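Local atomic coordinates of 1,4-dihydroxy-2-naphthoyl-CoA hydrolase (Escherichia coli, PDB entry 4K49), a protein that hydrolyses the thioester 1,4-dihydroxy-2-naphthoyl-CoA to 1,4-dihydroxy-2-naphthoate and coenzyme A in menaquinone biosynthesis, and also accepts a wide range of other acyl-CoA thioesters. Residues Gly66-Ala69 against Gly70-Cys73. Numbering follows the deposited sequence.
Sequences GSVA and GYLC. With HFQ (2,4-dihydroxyphenacyl coenzyme A), chain F.
V68 O receives the amide N-H of L72 at 2.9 Å, one rung of the i to i+4 ladder in the C-terminal part of helix 55-72, the central helix of the hotdog fold. Y71 N to S67 O (2.9 Å, N-H...O 159°) and G70 N to G66 O repeat it. C73 N to A69 O is weak (3.1 Å), bent to 123°, while the same N-H reaches G70 O at 2.8 Å, an i to i+3 bond. L72 CG packs 3.3 Å from V68 O, the same carbonyl oxygen that accepts the L72 N-H. Apolar contact between the two segments is slight: V68 CG2 and Y71 CD2 meet loosely at 4.3 Å. CG of Y71, anti to the backbone N (chi1 169°), carries the ring outward, where it meets the ring of F50 of the second subunit and makes a cation-pi contact with R5. Toward the ligand, S67 and V68 line the pocket of the bound 2,4-dihydroxyphenacyl-CoA, one turn after E63, the probable nucleophile or proton acceptor. S67 OG is hydrogen-bonded to E63 O, and S67 CB lies over the face of the dihydroxyphenyl ring, 3.3 Å from C7B of the ligand.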
ATOM      1  N   GLY A  66      -5.109 -10.492  -2.381  1.00  4.68           N
ATOM      2  CA  GLY A  66      -5.987 -10.953  -1.313  1.00  2.44           C
ATOM      3  C   GLY A  66      -7.450 -10.558  -1.483  1.00  3.64           C
ATOM      4  O   GLY A  66      -8.360 -11.368  -1.236  1.00  2.98           O
ATOM      5  N   SER A  67      -7.695  -9.323  -1.910  1.00  2.59           N
ATOM      6  CA  SER A  67      -9.064  -8.847  -2.095  1.00  3.11           C
ATOM      7  C   SER A  67      -9.761  -9.576  -3.237  1.00  4.55           C
ATOM      8  O   SER A  67     -10.943  -9.916  -3.134  1.00  2.54           O
ATOM      9  CB  SER A  67      -9.099  -7.341  -2.371  1.00  4.69           C
ATOM     10  OG  SER A  67      -8.602  -6.567  -1.289  1.00  5.88           O
ATOM     11  N   VAL A  68      -9.068  -9.795  -4.349  1.00  6.82           N
ATOM     12  CA  VAL A  68      -9.763 -10.444  -5.459  1.00  4.15           C
ATOM     13  C   VAL A  68      -9.910 -11.935  -5.175  1.00  8.71           C
ATOM     14  O   VAL A  68     -10.906 -12.550  -5.555  1.00  4.80           O
ATOM     15  CB  VAL A  68      -9.134 -10.143  -6.846  1.00  6.35           C
ATOM     16  CG1 VAL A  68      -7.906 -10.976  -7.087  1.00  4.36           C
ATOM     17  CG2 VAL A  68     -10.160 -10.410  -7.948  1.00  7.19           C
ATOM     18  N   ALA A  69      -8.931 -12.508  -4.478  1.00  4.52           N
ATOM     19  CA  ALA A  69      -9.064 -13.886  -4.020  1.00  5.01           C
ATOM     20  C   ALA A  69     -10.300 -13.982  -3.143  1.00  7.06           C
ATOM     21  O   ALA A  69     -11.090 -14.925  -3.261  1.00  4.71           O
ATOM     22  CB  ALA A  69      -7.847 -14.322  -3.255  1.00  4.38           C
ATOM     23  N   GLY A  70     -10.468 -13.008  -2.256  1.00  1.44           N
ATOM     24  CA  GLY A  70     -11.609 -13.031  -1.357  1.00  2.72           C
ATOM     25  C   GLY A  70     -12.890 -12.960  -2.164  1.00  5.14           C
ATOM     26  O   GLY A  70     -13.829 -13.722  -1.931  1.00  6.38           O
ATOM     27  N   TYR A  71     -12.914 -12.046  -3.129  1.00  4.23           N
ATOM     28  CA  TYR A  71     -14.076 -11.851  -3.997  1.00  5.35           C
ATOM     29  C   TYR A  71     -14.472 -13.157  -4.672  1.00  8.68           C
ATOM     30  O   TYR A  71     -15.658 -13.526  -4.730  1.00  7.59           O
ATOM     31  CB  TYR A  71     -13.740 -10.786  -5.046  1.00  4.54           C
ATOM     32  CG  TYR A  71     -14.744 -10.667  -6.186  1.00  8.03           C
ATOM     33  CD1 TYR A  71     -15.995 -10.098  -5.983  1.00 13.04           C
ATOM     34  CD2 TYR A  71     -14.419 -11.099  -7.465  1.00 11.39           C
ATOM     35  CE1 TYR A  71     -16.907  -9.981  -7.029  1.00 10.89           C
ATOM     36  CE2 TYR A  71     -15.316 -10.984  -8.512  1.00 18.39           C
ATOM     37  CZ  TYR A  71     -16.557 -10.424  -8.286  1.00 16.89           C
ATOM     38  OH  TYR A  71     -17.442 -10.310  -9.333  1.00 26.54           O
ATOM     39  N   LEU A  72     -13.461 -13.871  -5.156  1.00  5.97           N
ATOM     40  CA  LEU A  72     -13.678 -15.125  -5.860  1.00  5.61           C
ATOM     41  C   LEU A  72     -14.148 -16.223  -4.908  1.00  7.52           C
ATOM     42  O   LEU A  72     -14.592 -17.291  -5.351  1.00  7.53           O
ATOM     43  CB  LEU A  72     -12.402 -15.557  -6.601  1.00  5.78           C
ATOM     44  CG  LEU A  72     -11.912 -14.703  -7.773  1.00 14.05           C
ATOM     45  CD1 LEU A  72     -10.594 -15.234  -8.298  1.00  6.20           C
ATOM     46  CD2 LEU A  72     -12.944 -14.663  -8.907  1.00  6.51           C
ATOM     47  N   CYS A  73     -14.038 -15.977  -3.602  1.00  3.83           N
ATOM     48  CA  CYS A  73     -14.594 -16.902  -2.611  1.00  6.63           C
ATOM     49  C   CYS A  73     -15.986 -16.497  -2.119  1.00  5.87           C
ATOM     50  O   CYS A  73     -16.512 -17.080  -1.171  1.00  8.28           O
ATOM     51  CB  CYS A  73     -13.633 -17.086  -1.439  1.00 10.79           C
ATOM     52  SG  CYS A  73     -12.119 -17.950  -1.937  1.00  7.00           S
TER
HETATM   53  CB  HFQ F 201     -10.045  -3.558  -1.178  1.00  7.18           C
HETATM   54  N1A HFQ F 201     -22.204  -0.920   1.832  1.00 28.17           N
HETATM   55  O1A HFQ F 201     -20.743   2.025  10.870  1.00 15.47           O
HETATM   56  P1A HFQ F 201     -19.468   2.305  10.055  1.00 19.09           P
HETATM   57  C1B HFQ F 201      -9.199  -3.261  -2.453  1.00  6.64           C
HETATM   58  O1B HFQ F 201      -8.416  -2.257  -2.444  1.00  3.16           O
HETATM   59  C1D HFQ F 201     -21.247   2.479   5.267  1.00 18.09           C
HETATM   60  S1P HFQ F 201     -11.486  -2.506  -1.091  1.00  6.04           S
HETATM   61  C2A HFQ F 201     -21.797   0.352   1.688  1.00 25.58           C
HETATM   62  O2A HFQ F 201     -18.821   3.623  10.510  1.00 25.58           O
HETATM   63  P2A HFQ F 201     -18.773  -0.352   9.832  1.00 18.96           P
HETATM   64  C2B HFQ F 201      -9.305  -4.094  -3.673  1.00  6.82           C
HETATM   65  O2B HFQ F 201      -9.404  -6.395  -7.127  1.00 13.54           O
HETATM   66  C2D HFQ F 201     -21.919   2.916   6.425  1.00 25.35           C
HETATM   67  O2D HFQ F 201     -23.286   3.272   6.181  1.00 18.81           O
HETATM   68  C2P HFQ F 201     -10.929  -0.856  -0.743  1.00  3.70           C
HETATM   69  N3A HFQ F 201     -21.584   1.132   2.763  1.00 25.86           N
HETATM   70  O3A HFQ F 201     -18.438   1.150  10.233  1.00 16.53           O
HETATM   71  C3B HFQ F 201      -8.194  -4.123  -4.527  1.00  6.54           C
HETATM   72  O3B HFQ F 201     -11.573  -4.840  -3.175  1.00  9.91           O
HETATM   73  C3D HFQ F 201     -21.191   4.099   6.772  1.00 14.06           C
HETATM   74  O3D HFQ F 201     -21.556   5.105   5.790  1.00 21.52           O
HETATM   75  P3D HFQ F 201     -22.323   6.497   6.218  1.00 24.22           P
HETATM   76  C3P HFQ F 201     -10.486  -0.570   0.657  1.00  4.07           C
HETATM   77  C4A HFQ F 201     -21.784   0.643   4.009  1.00 20.45           C
HETATM   78  O4A HFQ F 201     -17.994  -1.255  10.670  1.00 20.74           O
HETATM   79  C4B HFQ F 201      -8.237  -4.883  -5.667  1.00  6.74           C
HETATM   80  C4D HFQ F 201     -19.819   3.750   6.518  1.00 20.81           C
HETATM   81  O4D HFQ F 201     -19.871   2.631   5.588  1.00 15.89           O
HETATM   82  N4P HFQ F 201     -11.376  -0.899   1.654  1.00  4.03           N
HETATM   83  C5A HFQ F 201     -22.206  -0.663   4.200  1.00 20.07           C
HETATM   84  O5A HFQ F 201     -20.256  -0.685  10.028  1.00 22.00           O
HETATM   85  C5B HFQ F 201      -9.382  -5.625  -5.972  1.00  5.19           C
HETATM   86  C5D HFQ F 201     -19.177   3.336   7.771  1.00 12.73           C
HETATM   87  O5D HFQ F 201     -19.833   2.399   8.534  1.00 19.85           O
HETATM   88  C5P HFQ F 201     -12.577  -0.170   1.840  1.00  9.35           C
HETATM   89  O5P HFQ F 201     -12.859   0.832   1.087  1.00  4.36           O
HETATM   90  C6A HFQ F 201     -22.421  -1.463   3.050  1.00 21.28           C
HETATM   91  N6A HFQ F 201     -22.854  -2.833   3.179  1.00 20.29           N
HETATM   92  O6A HFQ F 201     -18.405  -0.489   8.323  1.00 11.54           O
HETATM   93  C6B HFQ F 201     -10.495  -5.600  -5.125  1.00  9.88           C
HETATM   94  C6P HFQ F 201     -13.546  -0.539   2.937  1.00  3.36           C
HETATM   95  N7A HFQ F 201     -22.306  -0.857   5.556  1.00 14.53           N
HETATM   96  O7A HFQ F 201     -23.912   6.228   6.157  1.00 32.67           O
HETATM   97  C7B HFQ F 201     -10.458  -4.839  -3.988  1.00  8.93           C
HETATM   98  C7P HFQ F 201     -13.820   0.670   3.843  1.00  7.13           C
HETATM   99  C8A HFQ F 201     -21.976   0.280   6.194  1.00 20.00           C
HETATM  100  O8A HFQ F 201     -21.948   6.890   7.564  1.00 21.04           O
HETATM  101  N8P HFQ F 201     -14.492   0.379   5.096  1.00  3.04           N
HETATM  102  N9A HFQ F 201     -21.666   1.189   5.249  1.00 23.63           N
HETATM  103  O9A HFQ F 201     -21.944   7.594   5.213  1.00 17.63           O
HETATM  104  C9P HFQ F 201     -15.956   0.289   5.103  1.00  8.86           C
HETATM  105  O9P HFQ F 201     -16.549   0.452   4.097  1.00  8.78           O
HETATM  106  CAP HFQ F 201     -16.623  -0.015   6.434  1.00  9.33           C
HETATM  107  OAP HFQ F 201     -15.652  -0.150   7.431  1.00  8.52           O
HETATM  108  CBP HFQ F 201     -17.435  -1.312   6.367  1.00 10.72           C
HETATM  109  CCP HFQ F 201     -17.836  -1.598   7.748  1.00  9.71           C
HETATM  110  CDP HFQ F 201     -18.682  -1.081   5.492  1.00 10.93           C
HETATM  111  CEP HFQ F 201     -16.597  -2.399   5.827  1.00  9.11           C